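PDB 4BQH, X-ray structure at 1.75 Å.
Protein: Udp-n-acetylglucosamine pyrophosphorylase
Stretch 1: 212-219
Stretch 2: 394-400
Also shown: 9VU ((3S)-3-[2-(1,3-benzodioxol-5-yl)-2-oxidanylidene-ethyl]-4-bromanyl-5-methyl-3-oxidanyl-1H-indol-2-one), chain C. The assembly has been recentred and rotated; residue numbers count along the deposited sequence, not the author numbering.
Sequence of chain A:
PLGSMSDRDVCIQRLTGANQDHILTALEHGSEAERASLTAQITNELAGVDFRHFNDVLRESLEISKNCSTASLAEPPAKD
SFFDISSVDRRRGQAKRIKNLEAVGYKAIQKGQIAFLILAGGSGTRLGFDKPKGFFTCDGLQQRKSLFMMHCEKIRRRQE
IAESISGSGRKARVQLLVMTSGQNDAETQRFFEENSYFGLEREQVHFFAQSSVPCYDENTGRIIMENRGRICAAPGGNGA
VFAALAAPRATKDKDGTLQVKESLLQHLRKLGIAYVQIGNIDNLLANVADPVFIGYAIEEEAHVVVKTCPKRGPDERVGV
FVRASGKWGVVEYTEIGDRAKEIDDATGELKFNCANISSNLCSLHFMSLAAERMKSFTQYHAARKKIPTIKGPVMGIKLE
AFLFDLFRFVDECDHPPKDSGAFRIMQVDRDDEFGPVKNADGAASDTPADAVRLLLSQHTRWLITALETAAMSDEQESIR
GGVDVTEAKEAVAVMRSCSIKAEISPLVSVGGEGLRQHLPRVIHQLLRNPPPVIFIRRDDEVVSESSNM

Stretch 1, residues 212-219: SVPCYDEN
Stretch 2, residues 394-400: VMGIKLE

The two stretches meet at a single antiparallel beta bridge, Tyr216 with Ile397, which is extended by water bridges and flanked by apolar side-chain packing. Together they bury 415 Å², both sides summed.

Stretch 2 is strand throughout, with extended phi/psi from Val394 (-132/158) to Glu400 (-133/151). In stretch 1, Val213 (-123/133), Pro214 (-62/155), Cys215 (-104/148) and Tyr216 (-126/145) are also extended. Asp217 follows at -69/130, and the chain turns at Glu218 (-68/-44) and Asn219 (-71/-39). From Val213 CA to Glu218 CA and from Met395 CA to Leu399 CA, the end-to-end directions differ by 134°. The CA atoms of Tyr216 and Ile397 lie 5.0 Å apart, those of Cys215 and Lys398 5.0 Å, and those of Asp217 and Gly396 4.8 Å. The chains are wider apart at Val213 and Leu399, with CA atoms 6.9 Å apart.

Two backbone hydrogen bonds make the bridge. Tyr216 N donates to Ile397 O at 3.0 Å and 160°. Ile397 N donates to Tyr216 O at 2.7 Å and 150°. Cys215 CA also makes a CA-H...O contact with Ile397 O, at 3.3 Å.

Waters continue the link where the backbones do not bond directly. Water 1 accepts from Leu399 N at 2.9 Å and lies 2.9 Å from Pro214 O. Water 2 donates to Asp217 OD1 at 2.5 Å and to Met395 O at 2.8 Å. Water 3 accepts from Glu218 N at 2.8 Å and donates to Met395 O at 2.8 Å.

Val213 (chi1 t) and Leu399 (chi1 m, chi2 t) both point toward the opposing stretch. Val213 CG1 lies 4.0 Å from Leu399 CB. Tyr216 (chi1 m, chi2 85°) places CE1 3.9 Å from Leu399 CD1. Val213, Leu399 and Tyr216 are buried, and apolar surface suits a place closed to solvent. Val213 CG2 also reaches the ligand 9VU, 3.6 Å from its CAS.

Ile397 (chi1 m, chi2 m) has the largest area covered by the other stretch, 90 Å². Its CD1 lies 3.6 Å from Glu218 OE1; Glu218 is extended through chi1 t and chi2 t.

Gly396 CA sits 3.2 Å from Tyr216 O. An ideal CB here would also lie 3.2 Å from Tyr216 O, a tight fit that glycine avoids. Cys215 (chi1 -31°, between wells) is covalently bonded to a group elsewhere in the structure. Its SG lies 4.2 Å from Lys398 CG, so the aliphatic part of the lysine (chi1 m, then t throughout) makes this contact.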

# COMPACT_ATOMS: atom_id res chain seq x y z
N SER A 212 10.42 -13.67 0.23
CA SER A 212 10.69 -13.63 -1.19
C SER A 212 10.24 -14.96 -1.82
O SER A 212 9.86 -15.91 -1.13
CB SER A 212 12.17 -13.39 -1.41
OG SER A 212 12.93 -14.43 -0.83
N VAL A 213 10.27 -15.02 -3.15
CA VAL A 213 9.79 -16.19 -3.89
C VAL A 213 10.95 -16.69 -4.77
O VAL A 213 11.59 -15.88 -5.44
CB VAL A 213 8.59 -15.81 -4.77
CG1 VAL A 213 8.15 -16.99 -5.66
CG2 VAL A 213 7.40 -15.41 -3.89
N PRO A 214 11.23 -18.00 -4.75
CA PRO A 214 12.38 -18.49 -5.59
C PRO A 214 12.19 -18.25 -7.09
O PRO A 214 11.03 -18.12 -7.56
CB PRO A 214 12.38 -20.00 -5.35
CG PRO A 214 11.62 -20.19 -4.06
CD PRO A 214 10.57 -19.10 -4.03
N CYS A 215 13.30 -18.17 -7.83
CA CYS A 215 13.26 -18.15 -9.29
C CYS A 215 13.68 -19.51 -9.85
O CYS A 215 14.53 -20.19 -9.25
CB CYS A 215 14.20 -17.12 -9.87
SG CYS A 215 14.43 -15.68 -8.81
N TYR A 216 13.11 -19.87 -11.00
CA TYR A 216 13.20 -21.24 -11.52
C TYR A 216 13.73 -21.35 -12.94
O TYR A 216 13.44 -20.51 -13.77
CB TYR A 216 11.79 -21.86 -11.48
CG TYR A 216 11.26 -22.04 -10.08
CD1 TYR A 216 10.62 -20.99 -9.40
CD2 TYR A 216 11.42 -23.26 -9.42
CE1 TYR A 216 10.15 -21.18 -8.11
CE2 TYR A 216 10.97 -23.46 -8.14
CZ TYR A 216 10.34 -22.41 -7.49
OH TYR A 216 9.90 -22.60 -6.23
N ASP A 217 14.48 -22.41 -13.21
CA ASP A 217 14.77 -22.81 -14.58
C ASP A 217 13.48 -23.34 -15.22
O ASP A 217 12.83 -24.19 -14.65
CB ASP A 217 15.84 -23.90 -14.61
CG ASP A 217 16.19 -24.33 -16.02
OD1 ASP A 217 16.77 -23.51 -16.77
OD2 ASP A 217 15.89 -25.48 -16.39
N GLU A 218 13.15 -22.83 -16.40
CA GLU A 218 11.88 -23.14 -17.07
C GLU A 218 11.82 -24.59 -17.51
O GLU A 218 10.80 -25.26 -17.32
CB GLU A 218 11.66 -22.20 -18.26
CG GLU A 218 10.29 -22.35 -18.94
CD GLU A 218 10.01 -21.29 -20.01
OE1 GLU A 218 10.81 -20.35 -20.19
OE2 GLU A 218 8.96 -21.41 -20.68
N ASN A 219 12.90 -25.08 -18.09
CA ASN A 219 12.94 -26.45 -18.62
C ASN A 219 12.95 -27.56 -17.58
O ASN A 219 12.29 -28.57 -17.77
CB ASN A 219 14.08 -26.61 -19.62
CG ASN A 219 13.90 -25.70 -20.82
OD1 ASN A 219 12.79 -25.25 -21.12
ND2 ASN A 219 15.00 -25.40 -21.49
N VAL A 394 21.57 -16.18 -16.57
CA VAL A 394 20.77 -17.28 -17.09
C VAL A 394 19.33 -16.81 -17.24
O VAL A 394 18.93 -15.87 -16.58
CB VAL A 394 20.77 -18.53 -16.18
CG1 VAL A 394 22.19 -19.06 -15.96
CG2 VAL A 394 20.15 -18.20 -14.83
N MET A 395 18.58 -17.50 -18.09
CA MET A 395 17.16 -17.21 -18.26
C MET A 395 16.42 -18.01 -17.19
O MET A 395 16.72 -19.18 -16.98
CB MET A 395 16.69 -17.65 -19.66
CG MET A 395 17.22 -16.78 -20.80
SD MET A 395 17.21 -15.00 -20.48
CE MET A 395 15.47 -14.59 -20.58
N GLY A 396 15.48 -17.36 -16.50
CA GLY A 396 14.71 -18.06 -15.46
C GLY A 396 13.30 -17.51 -15.37
O GLY A 396 12.96 -16.55 -16.05
N ILE A 397 12.51 -18.12 -14.50
CA ILE A 397 11.10 -17.73 -14.33
C ILE A 397 10.95 -17.09 -12.96
O ILE A 397 11.35 -17.69 -11.95
CB ILE A 397 10.15 -18.95 -14.44
CG1 ILE A 397 10.32 -19.66 -15.81
CG2 ILE A 397 8.69 -18.51 -14.21
CD1 ILE A 397 9.98 -18.78 -17.01
N LYS A 398 10.37 -15.89 -12.93
CA LYS A 398 10.01 -15.22 -11.66
C LYS A 398 8.50 -15.30 -11.49
O LYS A 398 7.76 -15.30 -12.48
CB LYS A 398 10.51 -13.78 -11.64
CG LYS A 398 12.03 -13.69 -11.67
CD LYS A 398 12.51 -12.29 -11.27
CE LYS A 398 14.03 -12.20 -11.21
NZ LYS A 398 14.47 -10.78 -10.97
N LEU A 399 8.04 -15.46 -10.25
CA LEU A 399 6.62 -15.68 -10.00
C LEU A 399 6.12 -14.59 -9.09
O LEU A 399 6.76 -14.29 -8.10
CB LEU A 399 6.43 -17.03 -9.31
CG LEU A 399 6.80 -18.23 -10.17
CD1 LEU A 399 6.88 -19.47 -9.29
CD2 LEU A 399 5.79 -18.44 -11.29
N GLU A 400 4.96 -14.02 -9.40
CA GLU A 400 4.42 -12.96 -8.54
C GLU A 400 2.95 -13.20 -8.26
O GLU A 400 2.24 -13.79 -9.07
CB GLU A 400 4.60 -11.57 -9.21
CG GLU A 400 6.07 -11.13 -9.28
CD GLU A 400 6.29 -9.78 -9.99
OE1 GLU A 400 5.38 -9.29 -10.69
OE2 GLU A 400 7.39 -9.21 -9.86
OAN 9VU C . 4.42 -21.26 0.34
CAH 9VU C . 3.64 -20.71 1.14
NAG 9VU C . 3.72 -20.84 2.47
CAC 9VU C . 2.70 -20.14 3.04
CAB 9VU C . 2.38 -20.02 4.33
CAA 9VU C . 1.28 -19.29 4.78
CAF 9VU C . 0.47 -18.67 3.81
CAJ 9VU C . -0.68 -17.91 4.22
CAE 9VU C . 0.84 -18.83 2.46
BRA 9VU C . -0.24 -17.93 1.18
CAD 9VU C . 1.93 -19.55 2.08
CAI 9VU C . 2.52 -19.90 0.81
OAL 9VU C . 1.63 -20.74 0.08
CAM 9VU C . 2.82 -18.72 -0.15
CAO 9VU C . 3.93 -17.77 0.35
OAP 9VU C . 4.59 -18.12 1.34
CAQ 9VU C . 4.17 -16.57 -0.38
CAV 9VU C . 3.27 -16.06 -1.32
CAU 9VU C . 3.53 -14.94 -2.01
OAY 9VU C . 2.75 -14.31 -2.94
CAX 9VU C . 3.68 -13.42 -3.62
OAW 9VU C . 4.66 -13.13 -2.61
CAT 9VU C . 4.64 -14.24 -1.81
CAS 9VU C . 5.55 -14.65 -0.91
CAR 9VU C . 5.33 -15.82 -0.17
O HOH W 1 10.34 -15.47 -8.44
O HOH W 2 18.06 -21.45 -16.18
O HOH W 3 14.65 -20.92 -17.87